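Local coordinates for protein serine acetyltransferase (Neisseria gonorrhoeae, PDB 6WYE) that probably catalyses the transfer of an acetyl group from acetyl-CoA to L-serine, giving O-acetyl-L-serine in the first step of cysteine synthesis from serine, at residues K24-T29 against A112-D117; T37-T42 against T59-E64; H134-H139 against V167-A172. All blocks are in the same frame, centred on the assembly; numbering follows the deposited sequence.

Interaction 1 of 3, residues K24-T29 against A112-D117; sequences KNHLNT and AIYERD. With NA (sodium ion), chain G; LMR ((2S)-2-hydroxybutanedioic acid), chain H.
Y114 lies against N25 and H26, and it buries more surface than any other residue of this contact. Its ring passes H26 obliquely, with the planes at 72° and Y114 CD1 3.7 Å from H26 CE1. At the phenol end, N25 ND2 gives a hydrogen bond to Y114 OH (3.1 Å); the oxygen lies somewhat out of the amide plane.

The H26 ring is gripped at both nitrogens. Its NE2 donates to E115 OE2 at 2.6 Å. E115 OE2 lies near the imidazole plane and accepts on its anti lone pair. ND1 is bonded to the hydroxyl of Y123, whose ring also stacks on Y114. The E115 chain runs extended beyond CG, and this carries the carboxylate out to the imidazole. L27 CD2 rests 3.8 Å from E115 OE2.

The loop 24-29 is shaped by a type I turn from N25 to N28. N25 OD1 closes an Asx turn by accepting from L27 N at 2.6 Å.

The backbone of 112-117 serves another purpose. Y114 O and D117 O bind sodium, each at 2.3 Å, together with C120 O and a water. The short H26–E115 bond would probably favour a protonated, positively charged imidazole on H26.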
ATOM      1  N   LYS A  24     -35.343   4.787 -20.630  1.00 58.86           N
ATOM      2  CA  LYS A  24     -35.973   3.828 -19.723  1.00 57.35           C
ATOM      3  C   LYS A  24     -35.511   4.041 -18.285  1.00 58.36           C
ATOM      4  O   LYS A  24     -34.328   4.276 -18.041  1.00 60.47           O
ATOM      5  CB  LYS A  24     -35.661   2.391 -20.155  1.00 53.25           C
ATOM      6  N   ASN A  25     -36.440   3.953 -17.335  1.00 55.53           N
ATOM      7  CA  ASN A  25     -36.092   4.036 -15.921  1.00 54.12           C
ATOM      8  C   ASN A  25     -37.243   3.461 -15.095  1.00 53.30           C
ATOM      9  O   ASN A  25     -38.222   2.939 -15.639  1.00 55.12           O
ATOM     10  CB  ASN A  25     -35.745   5.480 -15.531  1.00 52.93           C
ATOM     11  CG  ASN A  25     -36.897   6.443 -15.740  1.00 51.57           C
ATOM     12  OD1 ASN A  25     -38.039   6.138 -15.418  1.00 53.34           O
ATOM     13  ND2 ASN A  25     -36.593   7.628 -16.247  1.00 47.90           N
ATOM     14  N   HIS A  26     -37.148   3.602 -13.773  1.00 50.61           N
ATOM     15  CA  HIS A  26     -38.153   3.051 -12.874  1.00 48.69           C
ATOM     16  C   HIS A  26     -39.445   3.858 -12.854  1.00 51.03           C
ATOM     17  O   HIS A  26     -40.422   3.411 -12.243  1.00 52.69           O
ATOM     18  CB  HIS A  26     -37.593   2.951 -11.453  1.00 46.25           C
ATOM     19  CG  HIS A  26     -37.518   4.267 -10.744  1.00 47.32           C
ATOM     20  ND1 HIS A  26     -36.434   5.110 -10.854  1.00 46.77           N
ATOM     21  CD2 HIS A  26     -38.401   4.894  -9.928  1.00 47.63           C
ATOM     22  CE1 HIS A  26     -36.651   6.198 -10.134  1.00 48.06           C
ATOM     23  NE2 HIS A  26     -37.838   6.093  -9.563  1.00 46.70           N
ATOM     24  N   LEU A  27     -39.483   5.017 -13.507  1.00 51.92           N
ATOM     25  CA  LEU A  27     -40.680   5.846 -13.554  1.00 55.32           C
ATOM     26  C   LEU A  27     -41.466   5.707 -14.853  1.00 56.87           C
ATOM     27  O   LEU A  27     -42.536   6.312 -14.975  1.00 54.90           O
ATOM     28  CB  LEU A  27     -40.312   7.319 -13.353  1.00 54.10           C
ATOM     29  CG  LEU A  27     -39.522   7.642 -12.092  1.00 53.20           C
ATOM     30  CD1 LEU A  27     -38.803   8.967 -12.267  1.00 53.73           C
ATOM     31  CD2 LEU A  27     -40.475   7.679 -10.904  1.00 50.80           C
ATOM     32  N   ASN A  28     -40.963   4.943 -15.837  1.00 58.53           N
ATOM     33  CA  ASN A  28     -41.641   4.883 -17.127  1.00 60.44           C
ATOM     34  C   ASN A  28     -41.531   3.512 -17.785  1.00 63.03           C
ATOM     35  O   ASN A  28     -41.637   3.409 -19.012  1.00 64.00           O
ATOM     36  CB  ASN A  28     -41.103   5.973 -18.074  1.00 60.29           C
ATOM     37  CG  ASN A  28     -39.620   5.816 -18.396  1.00 60.98           C
ATOM     38  OD1 ASN A  28     -39.054   4.725 -18.319  1.00 60.30           O
ATOM     39  ND2 ASN A  28     -38.988   6.920 -18.767  1.00 62.63           N
ATOM     40  N   THR A  29     -41.324   2.455 -17.001  1.00 65.59           N
ATOM     41  CA  THR A  29     -41.204   1.118 -17.569  1.00 68.96           C
ATOM     42  C   THR A  29     -41.769   0.100 -16.590  1.00 70.49           C
ATOM     43  O   THR A  29     -41.388   0.087 -15.414  1.00 69.46           O
ATOM     44  CB  THR A  29     -39.743   0.786 -17.892  1.00 69.52           C
ATOM     45  OG1 THR A  29     -39.222   1.771 -18.794  1.00 70.21           O
ATOM     46  CG2 THR A  29     -39.634  -0.596 -18.531  1.00 68.55           C
ATOM     47  N   ALA A 112     -34.681   7.009  -5.051  1.00 37.21           N
ATOM     48  CA  ALA A 112     -34.887   8.339  -4.486  1.00 36.05           C
ATOM     49  C   ALA A 112     -33.871   9.339  -5.028  1.00 35.63           C
ATOM     50  O   ALA A 112     -34.227  10.474  -5.374  1.00 33.70           O
ATOM     51  CB  ALA A 112     -34.828   8.281  -2.955  1.00 34.28           C
ATOM     52  N   ILE A 113     -32.598   8.943  -5.116  1.00 33.30           N
ATOM     53  CA  ILE A 113     -31.594   9.882  -5.610  1.00 33.41           C
ATOM     54  C   ILE A 113     -31.836  10.190  -7.081  1.00 31.46           C
ATOM     55  O   ILE A 113     -31.721  11.340  -7.517  1.00 34.28           O
ATOM     56  CB  ILE A 113     -30.167   9.340  -5.377  1.00 32.16           C
ATOM     57  CG1 ILE A 113     -29.796   9.328  -3.882  1.00 30.91           C
ATOM     58  CG2 ILE A 113     -29.162  10.188  -6.135  1.00 29.61           C
ATOM     59  CD1 ILE A 113     -28.776   8.209  -3.545  1.00 31.13           C
ATOM     60  N   TYR A 114     -32.132   9.164  -7.877  1.00 34.82           N
ATOM     61  CA  TYR A 114     -32.472   9.385  -9.280  1.00 34.22           C
ATOM     62  C   TYR A 114     -33.636  10.365  -9.414  1.00 36.83           C
ATOM     63  O   TYR A 114     -33.595  11.290 -10.236  1.00 35.39           O
ATOM     64  CB  TYR A 114     -32.807   8.046  -9.932  1.00 36.21           C
ATOM     65  CG  TYR A 114     -33.030   8.104 -11.425  1.00 40.66           C
ATOM     66  CD1 TYR A 114     -34.277   8.446 -11.955  1.00 41.32           C
ATOM     67  CD2 TYR A 114     -31.996   7.813 -12.312  1.00 41.15           C
ATOM     68  CE1 TYR A 114     -34.476   8.499 -13.326  1.00 44.20           C
ATOM     69  CE2 TYR A 114     -32.190   7.859 -13.682  1.00 42.96           C
ATOM     70  CZ  TYR A 114     -33.428   8.204 -14.183  1.00 45.35           C
ATOM     71  OH  TYR A 114     -33.614   8.251 -15.549  1.00 51.22           O
ATOM     72  N   GLU A 115     -34.670  10.196  -8.589  1.00 37.86           N
ATOM     73  CA  GLU A 115     -35.853  11.049  -8.679  1.00 41.96           C
ATOM     74  C   GLU A 115     -35.542  12.486  -8.283  1.00 40.39           C
ATOM     75  O   GLU A 115     -35.938  13.424  -8.976  1.00 40.38           O
ATOM     76  CB  GLU A 115     -36.969  10.490  -7.794  1.00 44.81           C
ATOM     77  CG  GLU A 115     -37.606   9.218  -8.340  1.00 47.01           C
ATOM     78  CD  GLU A 115     -38.442   8.501  -7.298  1.00 48.25           C
ATOM     79  OE1 GLU A 115     -38.698   9.100  -6.235  1.00 49.88           O
ATOM     80  OE2 GLU A 115     -38.830   7.333  -7.535  1.00 48.59           O
ATOM     81  N   ARG A 116     -34.835  12.675  -7.163  1.00 38.15           N
ATOM     82  CA  ARG A 116     -34.762  13.978  -6.512  1.00 35.40           C
ATOM     83  C   ARG A 116     -33.520  14.793  -6.851  1.00 36.75           C
ATOM     84  O   ARG A 116     -33.556  16.017  -6.699  1.00 36.73           O
ATOM     85  CB  ARG A 116     -34.836  13.811  -4.989  1.00 35.69           C
ATOM     86  CG  ARG A 116     -36.018  12.970  -4.519  1.00 34.22           C
ATOM     87  CD  ARG A 116     -35.860  12.558  -3.073  1.00 33.18           C
ATOM     88  NE  ARG A 116     -36.719  11.441  -2.694  1.00 32.16           N
ATOM     89  CZ  ARG A 116     -36.681  10.837  -1.509  1.00 32.51           C
ATOM     90  NH1 ARG A 116     -35.821  11.240  -0.574  1.00 34.84           N
ATOM     91  NH2 ARG A 116     -37.485   9.814  -1.260  1.00 33.38           N
ATOM     92  N   ASP A 117     -32.422  14.163  -7.295  1.00 34.72           N
ATOM     93  CA  ASP A 117     -31.182  14.896  -7.531  1.00 33.11           C
ATOM     94  C   ASP A 117     -31.045  15.147  -9.017  1.00 32.54           C
ATOM     95  O   ASP A 117     -30.880  14.187  -9.775  1.00 33.47           O
ATOM     96  CB  ASP A 117     -29.972  14.110  -7.008  1.00 30.28           C
ATOM     97  CG  ASP A 117     -28.650  14.869  -7.158  1.00 32.37           C
ATOM     98  OD1 ASP A 117     -28.628  15.992  -7.723  1.00 29.56           O
ATOM     99  OD2 ASP A 117     -27.613  14.312  -6.706  1.00 34.48           O
TER
HETATM  100 NA    NA G 301     -32.322  13.000 -11.174  1.00 43.06          NA
HETATM  101  C1  LMR H 302     -28.532  19.715  -7.642  1.00 34.24           C
HETATM  102  O1A LMR H 302     -29.290  20.649  -7.699  1.00 34.97           O
HETATM  103  O1B LMR H 302     -27.846  19.339  -8.554  1.00 31.83           O
HETATM  104  C2  LMR H 302     -28.448  18.979  -6.302  1.00 34.67           C
HETATM  105  O2  LMR H 302     -27.447  18.013  -6.310  1.00 35.91           O
HETATM  106  C3  LMR H 302     -28.193  19.934  -5.132  1.00 37.81           C
HETATM  107  C4  LMR H 302     -26.903  20.705  -5.287  1.00 38.59           C
HETATM  108  O4A LMR H 302     -26.143  20.379  -6.154  1.00 36.89           O
HETATM  109  O4B LMR H 302     -26.690  21.610  -4.539  1.00 38.92           O
HETATM  110  O   HOH W   1     -33.926  14.732 -10.579  1.00 37.50           O

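Interaction 2 of 3, residues T37-T42 against T59-E64; sequences TIREET and TVLRHE
R39 reaches across to the backbone of L61 and makes the hydrogen bonds of this contact. NH1 and NH2 both donate to L61 O, at 2.9 Å and 3.0 Å, so one carbonyl oxygen is held end-on by two nitrogens. The oxygen lies in the guanidinium plane. NH2 meets it on a lone pair, whereas NH1 stands above the carbonyl plane. The arginine chain bends at chi3 (55°), and the bend turns the guanidinium toward the L61 carbonyl. L61 CD2 lies over one face of the group.

The van der Waals contacts sit beside this grip. T42 and V60 reach toward each other tip to tip, with T42 OG1 3.6 Å from V60 CG1. T42 CG2 slides past L61 and comes within 3.7 Å of L61 CD2. I38 CG2 adds a looser touch on V60 CG1.

Within helix 34-48, T42 OG1 donates to I38 O (2.8 Å). T42 N bonds to the same oxygen from the other face. This leaves the methyl of T42 for the packing. I38 and V60 also touch helix 124-129, through L127 and L128. The contact is helix-to-helix packing in the all-helical N-terminal domain of serine acetyltransferases, joining helix 34-48 to residues 59-64.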
ATOM      1  N   THR A  37     -30.171  -2.628 -15.333  1.00 38.86           N
ATOM      2  CA  THR A  37     -29.878  -1.293 -15.850  1.00 39.76           C
ATOM      3  C   THR A  37     -28.508  -0.821 -15.368  1.00 37.55           C
ATOM      4  O   THR A  37     -27.737  -0.226 -16.131  1.00 37.27           O
ATOM      5  CB  THR A  37     -30.958  -0.311 -15.394  1.00 41.40           C
ATOM      6  OG1 THR A  37     -32.239  -0.773 -15.833  1.00 40.80           O
ATOM      7  CG2 THR A  37     -30.694   1.091 -15.947  1.00 40.64           C
ATOM      8  N   ILE A  38     -28.182  -1.111 -14.112  1.00 35.65           N
ATOM      9  CA  ILE A  38     -26.874  -0.745 -13.575  1.00 34.57           C
ATOM     10  C   ILE A  38     -25.772  -1.482 -14.330  1.00 35.47           C
ATOM     11  O   ILE A  38     -24.734  -0.899 -14.672  1.00 35.91           O
ATOM     12  CB  ILE A  38     -26.844  -1.016 -12.059  1.00 32.91           C
ATOM     13  CG1 ILE A  38     -27.550   0.130 -11.310  1.00 27.20           C
ATOM     14  CG2 ILE A  38     -25.404  -1.267 -11.554  1.00 31.06           C
ATOM     15  CD1 ILE A  38     -28.029  -0.262  -9.901  1.00 29.91           C
ATOM     16  N   ARG A  39     -26.002  -2.764 -14.640  1.00 33.49           N
ATOM     17  CA  ARG A  39     -25.024  -3.527 -15.411  1.00 37.75           C
ATOM     18  C   ARG A  39     -24.824  -2.922 -16.794  1.00 37.33           C
ATOM     19  O   ARG A  39     -23.689  -2.834 -17.276  1.00 34.91           O
ATOM     20  CB  ARG A  39     -25.463  -4.995 -15.524  1.00 40.39           C
ATOM     21  CG  ARG A  39     -25.486  -5.756 -14.194  1.00 40.13           C
ATOM     22  CD  ARG A  39     -25.683  -7.263 -14.384  1.00 41.15           C
ATOM     23  NE  ARG A  39     -24.683  -7.826 -15.288  1.00 38.94           N
ATOM     24  CZ  ARG A  39     -23.479  -8.233 -14.898  1.00 41.50           C
ATOM     25  NH1 ARG A  39     -23.124  -8.142 -13.617  1.00 42.46           N
ATOM     26  NH2 ARG A  39     -22.620  -8.714 -15.784  1.00 41.74           N
ATOM     27  N   GLU A  40     -25.919  -2.482 -17.438  1.00 38.06           N
ATOM     28  CA  GLU A  40     -25.840  -1.912 -18.783  1.00 38.26           C
ATOM     29  C   GLU A  40     -25.136  -0.559 -18.770  1.00 37.24           C
ATOM     30  O   GLU A  40     -24.332  -0.268 -19.666  1.00 38.19           O
ATOM     31  CB  GLU A  40     -27.244  -1.788 -19.409  1.00 37.04           C
ATOM     32  N   GLU A  41     -25.466   0.305 -17.803  1.00 34.01           N
ATOM     33  CA  GLU A  41     -24.723   1.554 -17.645  1.00 31.40           C
ATOM     34  C   GLU A  41     -23.240   1.277 -17.432  1.00 33.03           C
ATOM     35  O   GLU A  41     -22.376   1.986 -17.963  1.00 34.90           O
ATOM     36  CB  GLU A  41     -25.252   2.352 -16.450  1.00 34.21           C
ATOM     37  CG  GLU A  41     -26.700   2.767 -16.504  1.00 37.97           C
ATOM     38  CD  GLU A  41     -27.165   3.393 -15.192  1.00 37.71           C
ATOM     39  OE1 GLU A  41     -26.431   3.305 -14.181  1.00 35.90           O
ATOM     40  OE2 GLU A  41     -28.270   3.976 -15.171  1.00 36.94           O
ATOM     41  N   THR A  42     -22.929   0.265 -16.625  1.00 35.89           N
ATOM     42  CA  THR A  42     -21.535   0.009 -16.282  1.00 35.03           C
ATOM     43  C   THR A  42     -20.777  -0.544 -17.481  1.00 35.25           C
ATOM     44  O   THR A  42     -19.641  -0.128 -17.749  1.00 32.28           O
ATOM     45  CB  THR A  42     -21.467  -0.946 -15.095  1.00 35.95           C
ATOM     46  OG1 THR A  42     -22.088  -0.325 -13.955  1.00 35.79           O
ATOM     47  CG2 THR A  42     -20.011  -1.291 -14.756  1.00 39.02           C
ATOM     48  N   THR A  59     -15.644  -4.541  -9.592  1.00 32.60           N
ATOM     49  CA  THR A  59     -16.605  -4.014  -8.633  1.00 31.78           C
ATOM     50  C   THR A  59     -18.056  -4.305  -9.018  1.00 33.00           C
ATOM     51  O   THR A  59     -18.886  -4.518  -8.129  1.00 35.10           O
ATOM     52  CB  THR A  59     -16.405  -2.504  -8.471  1.00 29.96           C
ATOM     53  OG1 THR A  59     -15.080  -2.254  -7.995  1.00 31.11           O
ATOM     54  CG2 THR A  59     -17.424  -1.907  -7.484  1.00 29.39           C
ATOM     55  N   VAL A  60     -18.388  -4.309 -10.311  1.00 28.23           N
ATOM     56  CA  VAL A  60     -19.784  -4.448 -10.727  1.00 31.83           C
ATOM     57  C   VAL A  60     -20.027  -5.697 -11.576  1.00 33.89           C
ATOM     58  O   VAL A  60     -20.801  -6.578 -11.183  1.00 36.30           O
ATOM     59  CB  VAL A  60     -20.244  -3.190 -11.476  1.00 28.90           C
ATOM     60  CG1 VAL A  60     -21.671  -3.374 -12.004  1.00 30.35           C
ATOM     61  CG2 VAL A  60     -20.138  -1.941 -10.536  1.00 27.10           C
ATOM     62  N   LEU A  61     -19.389  -5.775 -12.748  1.00 32.15           N
ATOM     63  CA  LEU A  61     -19.857  -6.717 -13.772  1.00 34.04           C
ATOM     64  C   LEU A  61     -19.591  -8.177 -13.404  1.00 35.23           C
ATOM     65  O   LEU A  61     -20.374  -9.054 -13.785  1.00 37.11           O
ATOM     66  CB  LEU A  61     -19.235  -6.380 -15.130  1.00 32.37           C
ATOM     67  CG  LEU A  61     -19.510  -4.970 -15.656  1.00 36.87           C
ATOM     68  CD1 LEU A  61     -18.831  -4.787 -16.996  1.00 38.90           C
ATOM     69  CD2 LEU A  61     -21.014  -4.690 -15.791  1.00 37.92           C
ATOM     70  N   ARG A  62     -18.512  -8.472 -12.672  1.00 36.62           N
ATOM     71  CA  ARG A  62     -18.267  -9.855 -12.275  1.00 38.04           C
ATOM     72  C   ARG A  62     -19.184 -10.323 -11.146  1.00 41.09           C
ATOM     73  O   ARG A  62     -19.142 -11.506 -10.789  1.00 41.77           O
ATOM     74  CB  ARG A  62     -16.799 -10.056 -11.866  1.00 38.22           C
ATOM     75  N   HIS A  63     -20.003  -9.446 -10.575  1.00 38.47           N
ATOM     76  CA  HIS A  63     -20.878  -9.839  -9.482  1.00 38.87           C
ATOM     77  C   HIS A  63     -22.255 -10.244 -10.003  1.00 39.70           C
ATOM     78  O   HIS A  63     -22.664  -9.876 -11.104  1.00 39.48           O
ATOM     79  CB  HIS A  63     -21.030  -8.701  -8.470  1.00 40.62           C
ATOM     80  CG  HIS A  63     -19.743  -8.310  -7.828  1.00 43.41           C
ATOM     81  ND1 HIS A  63     -19.356  -8.777  -6.592  1.00 44.02           N
ATOM     82  CD2 HIS A  63     -18.733  -7.525  -8.268  1.00 43.87           C
ATOM     83  CE1 HIS A  63     -18.167  -8.290  -6.293  1.00 44.28           C
ATOM     84  NE2 HIS A  63     -17.770  -7.520  -7.289  1.00 44.08           N
ATOM     85  N   GLU A  64     -22.976 -10.997  -9.172  1.00 45.33           N
ATOM     86  CA  GLU A  64     -24.282 -11.527  -9.542  1.00 48.87           C
ATOM     87  C   GLU A  64     -25.443 -10.743  -8.947  1.00 48.46           C
ATOM     88  O   GLU A  64     -26.596 -11.047  -9.274  1.00 50.59           O
ATOM     89  CB  GLU A  64     -24.397 -12.999  -9.119  1.00 50.61           C
TER

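Interaction 3 of 3, residues H134-H139 against V167-A172; sequences HAIQAH and VDIHPA
H139 turns its ring toward I169 because its CG stands opposite the backbone N (chi1 164°). I169 CG2 holds the same relation to its own backbone N, and its CG1 branch lies beside that N. The two side chains cross at about a right angle. The methyl of CG2 sits over one face of the imidazole, 3.6 Å from the ring centroid and 23° off the normal. This is a CH-pi contact, and its nearest ring atom is H139 ND1, at 3.3 Å from I169 CG2.

The ring nitrogens reach backbone oxygens, one through water. Water 2 lies at the edge, in the ring plane, 3.0 Å from H139 ND1, and donates to I169 O at 2.7 Å. NE2 is hydrogen-bonded to A173 O. Both ring nitrogens thus have polar partners inside a buried contact. H139 CE1 makes a close approach to H170 O, at 3.2 Å.

This is where the helical N-terminal domain meets the left-handed parallel beta-helix of the hexapeptide-repeat family. Helix 131-147 lies along the first strand, 168-169, whose backbone pairs with the next turn of the beta-helix through F187 and A189.

Toward the start of the segments the packing is apolar. A135 CB fits against V167, 3.9 Å from its CG1. I136 CD1 meets I169 CD1 loosely.

Beyond I169, H170 ND1 accepts from A172 N at 3.0 Å, a short-range bond just after the strand. D168 points away from the helix, and its OD2 is hydrogen-bonded to H183 ND1 of the third subunit.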
ATOM      1  N   HIS A 134     -22.963   6.146  -0.070  1.00 27.08           N
ATOM      2  CA  HIS A 134     -22.078   5.179   0.576  1.00 26.83           C
ATOM      3  C   HIS A 134     -22.232   5.222   2.096  1.00 25.74           C
ATOM      4  O   HIS A 134     -22.354   4.178   2.748  1.00 26.65           O
ATOM      5  CB  HIS A 134     -20.616   5.443   0.189  1.00 25.33           C
ATOM      6  CG  HIS A 134     -20.363   5.376  -1.283  1.00 28.14           C
ATOM      7  ND1 HIS A 134     -19.450   6.186  -1.917  1.00 28.14           N
ATOM      8  CD2 HIS A 134     -20.918   4.603  -2.249  1.00 27.86           C
ATOM      9  CE1 HIS A 134     -19.453   5.920  -3.215  1.00 28.62           C
ATOM     10  NE2 HIS A 134     -20.330   4.959  -3.441  1.00 28.21           N
ATOM     11  N   ALA A 135     -22.261   6.426   2.675  1.00 26.50           N
ATOM     12  CA  ALA A 135     -22.305   6.531   4.134  1.00 27.50           C
ATOM     13  C   ALA A 135     -23.597   5.949   4.693  1.00 29.14           C
ATOM     14  O   ALA A 135     -23.578   5.252   5.716  1.00 30.93           O
ATOM     15  CB  ALA A 135     -22.153   7.988   4.573  1.00 23.07           C
ATOM     16  N   ILE A 136     -24.726   6.229   4.032  1.00 24.72           N
ATOM     17  CA  ILE A 136     -26.010   5.708   4.488  1.00 27.51           C
ATOM     18  C   ILE A 136     -25.988   4.185   4.501  1.00 29.61           C
ATOM     19  O   ILE A 136     -26.393   3.549   5.479  1.00 31.73           O
ATOM     20  CB  ILE A 136     -27.153   6.225   3.584  1.00 30.16           C
ATOM     21  CG1 ILE A 136     -27.414   7.723   3.770  1.00 29.65           C
ATOM     22  CG2 ILE A 136     -28.442   5.422   3.810  1.00 29.15           C
ATOM     23  CD1 ILE A 136     -27.708   8.116   5.179  1.00 35.32           C
ATOM     24  N   GLN A 137     -25.553   3.579   3.393  1.00 30.89           N
ATOM     25  CA  GLN A 137     -25.571   2.123   3.307  1.00 31.40           C
ATOM     26  C   GLN A 137     -24.546   1.505   4.245  1.00 31.23           C
ATOM     27  O   GLN A 137     -24.813   0.459   4.846  1.00 34.00           O
ATOM     28  CB  GLN A 137     -25.339   1.651   1.870  1.00 31.87           C
ATOM     29  CG  GLN A 137     -26.234   2.291   0.784  1.00 31.53           C
ATOM     30  CD  GLN A 137     -27.620   2.691   1.271  1.00 31.69           C
ATOM     31  OE1 GLN A 137     -28.268   1.961   2.025  1.00 31.43           O
ATOM     32  NE2 GLN A 137     -28.086   3.857   0.822  1.00 31.28           N
ATOM     33  N   ALA A 138     -23.360   2.117   4.374  1.00 27.66           N
ATOM     34  CA  ALA A 138     -22.424   1.638   5.385  1.00 28.00           C
ATOM     35  C   ALA A 138     -23.068   1.675   6.763  1.00 30.49           C
ATOM     36  O   ALA A 138     -22.863   0.765   7.574  1.00 32.88           O
ATOM     37  CB  ALA A 138     -21.136   2.467   5.383  1.00 28.52           C
ATOM     38  N   HIS A 139     -23.862   2.716   7.048  1.00 28.90           N
ATOM     39  CA  HIS A 139     -24.491   2.762   8.369  1.00 30.15           C
ATOM     40  C   HIS A 139     -25.520   1.652   8.542  1.00 29.44           C
ATOM     41  O   HIS A 139     -25.584   1.024   9.603  1.00 31.24           O
ATOM     42  CB  HIS A 139     -25.164   4.099   8.639  1.00 32.21           C
ATOM     43  CG  HIS A 139     -26.115   4.026   9.796  1.00 34.54           C
ATOM     44  ND1 HIS A 139     -25.683   3.927  11.103  1.00 36.14           N
ATOM     45  CD2 HIS A 139     -27.465   3.915   9.838  1.00 35.51           C
ATOM     46  CE1 HIS A 139     -26.729   3.817  11.903  1.00 37.33           C
ATOM     47  NE2 HIS A 139     -27.823   3.809  11.158  1.00 35.60           N
ATOM     48  N   VAL A 167     -18.686  11.731   7.515  1.00 29.34           N
ATOM     49  CA  VAL A 167     -20.042  11.521   8.011  1.00 28.07           C
ATOM     50  C   VAL A 167     -19.950  10.760   9.327  1.00 27.50           C
ATOM     51  O   VAL A 167     -19.286   9.722   9.400  1.00 27.09           O
ATOM     52  CB  VAL A 167     -20.898  10.740   6.998  1.00 30.84           C
ATOM     53  CG1 VAL A 167     -22.212  10.331   7.644  1.00 30.56           C
ATOM     54  CG2 VAL A 167     -21.167  11.558   5.731  1.00 29.29           C
ATOM     55  N   ASP A 168     -20.619  11.261  10.361  1.00 24.46           N
ATOM     56  CA  ASP A 168     -20.576  10.623  11.674  1.00 25.71           C
ATOM     57  C   ASP A 168     -21.994  10.193  12.034  1.00 26.30           C
ATOM     58  O   ASP A 168     -22.812  11.023  12.435  1.00 26.25           O
ATOM     59  CB  ASP A 168     -19.974  11.571  12.721  1.00 25.21           C
ATOM     60  CG  ASP A 168     -19.758  10.902  14.063  1.00 29.23           C
ATOM     61  OD1 ASP A 168     -20.369   9.842  14.318  1.00 30.52           O
ATOM     62  OD2 ASP A 168     -18.967  11.430  14.878  1.00 29.92           O
ATOM     63  N   ILE A 169     -22.287   8.905  11.893  1.00 26.67           N
ATOM     64  CA  ILE A 169     -23.576   8.352  12.293  1.00 27.86           C
ATOM     65  C   ILE A 169     -23.326   7.278  13.352  1.00 28.33           C
ATOM     66  O   ILE A 169     -22.624   6.292  13.095  1.00 28.00           O
ATOM     67  CB  ILE A 169     -24.351   7.776  11.099  1.00 29.09           C
ATOM     68  CG1 ILE A 169     -24.543   8.838  10.005  1.00 30.07           C
ATOM     69  CG2 ILE A 169     -25.702   7.208  11.559  1.00 29.68           C
ATOM     70  CD1 ILE A 169     -24.981   8.232   8.668  1.00 29.59           C
ATOM     71  N   HIS A 170     -23.913   7.464  14.527  1.00 27.23           N
ATOM     72  CA  HIS A 170     -23.798   6.473  15.587  1.00 31.34           C
ATOM     73  C   HIS A 170     -24.446   5.160  15.151  1.00 29.85           C
ATOM     74  O   HIS A 170     -25.518   5.176  14.551  1.00 30.96           O
ATOM     75  CB  HIS A 170     -24.475   6.988  16.862  1.00 32.07           C
ATOM     76  CG  HIS A 170     -24.144   6.184  18.078  1.00 32.24           C
ATOM     77  ND1 HIS A 170     -24.741   4.972  18.352  1.00 33.03           N
ATOM     78  CD2 HIS A 170     -23.246   6.397  19.072  1.00 33.46           C
ATOM     79  CE1 HIS A 170     -24.234   4.478  19.471  1.00 33.25           C
ATOM     80  NE2 HIS A 170     -23.327   5.324  19.929  1.00 34.07           N
ATOM     81  N   PRO A 171     -23.830   4.010  15.437  1.00 32.35           N
ATOM     82  CA  PRO A 171     -24.404   2.731  14.969  1.00 31.44           C
ATOM     83  C   PRO A 171     -25.823   2.477  15.438  1.00 35.24           C
ATOM     84  O   PRO A 171     -26.546   1.700  14.787  1.00 34.39           O
ATOM     85  CB  PRO A 171     -23.441   1.678  15.546  1.00 32.78           C
ATOM     86  CG  PRO A 171     -22.216   2.403  15.851  1.00 32.68           C
ATOM     87  CD  PRO A 171     -22.600   3.804  16.212  1.00 29.06           C
ATOM     88  N   ALA A 172     -26.246   3.093  16.548  1.00 36.07           N
ATOM     89  CA  ALA A 172     -27.589   2.904  17.073  1.00 36.12           C
ATOM     90  C   ALA A 172     -28.642   3.758  16.371  1.00 39.71           C
ATOM     91  O   ALA A 172     -29.837   3.513  16.560  1.00 42.89           O
ATOM     92  CB  ALA A 172     -27.602   3.186  18.581  1.00 36.15           C
TER
HETATM   93  O   HOH W   2     -22.844   3.803  12.033  1.00 33.29           O

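Interaction 2 is nested in the chain loop that interaction 1 closes, and interaction 3 follows both. Interactions 1 and 2 have centres 18 Å apart; the centre of interaction 3 is 24 Å from each. None touches another. Y123 also bonds through its backbone N to E41, tying interaction 1 to helix 34-48. Interactions 1 and 2 lie in the N-terminal region: the first joins the leading loop to helix 100-116, the second joins helix 34-48 to residues 59-64. Interaction 3 joins helix 131-147 to the first strand of the beta-helix. Bound malate lies between subunits, meeting D117 of interaction 1 and residues of the second subunit, so the helical domain and the beta-helix both contribute to that pocket.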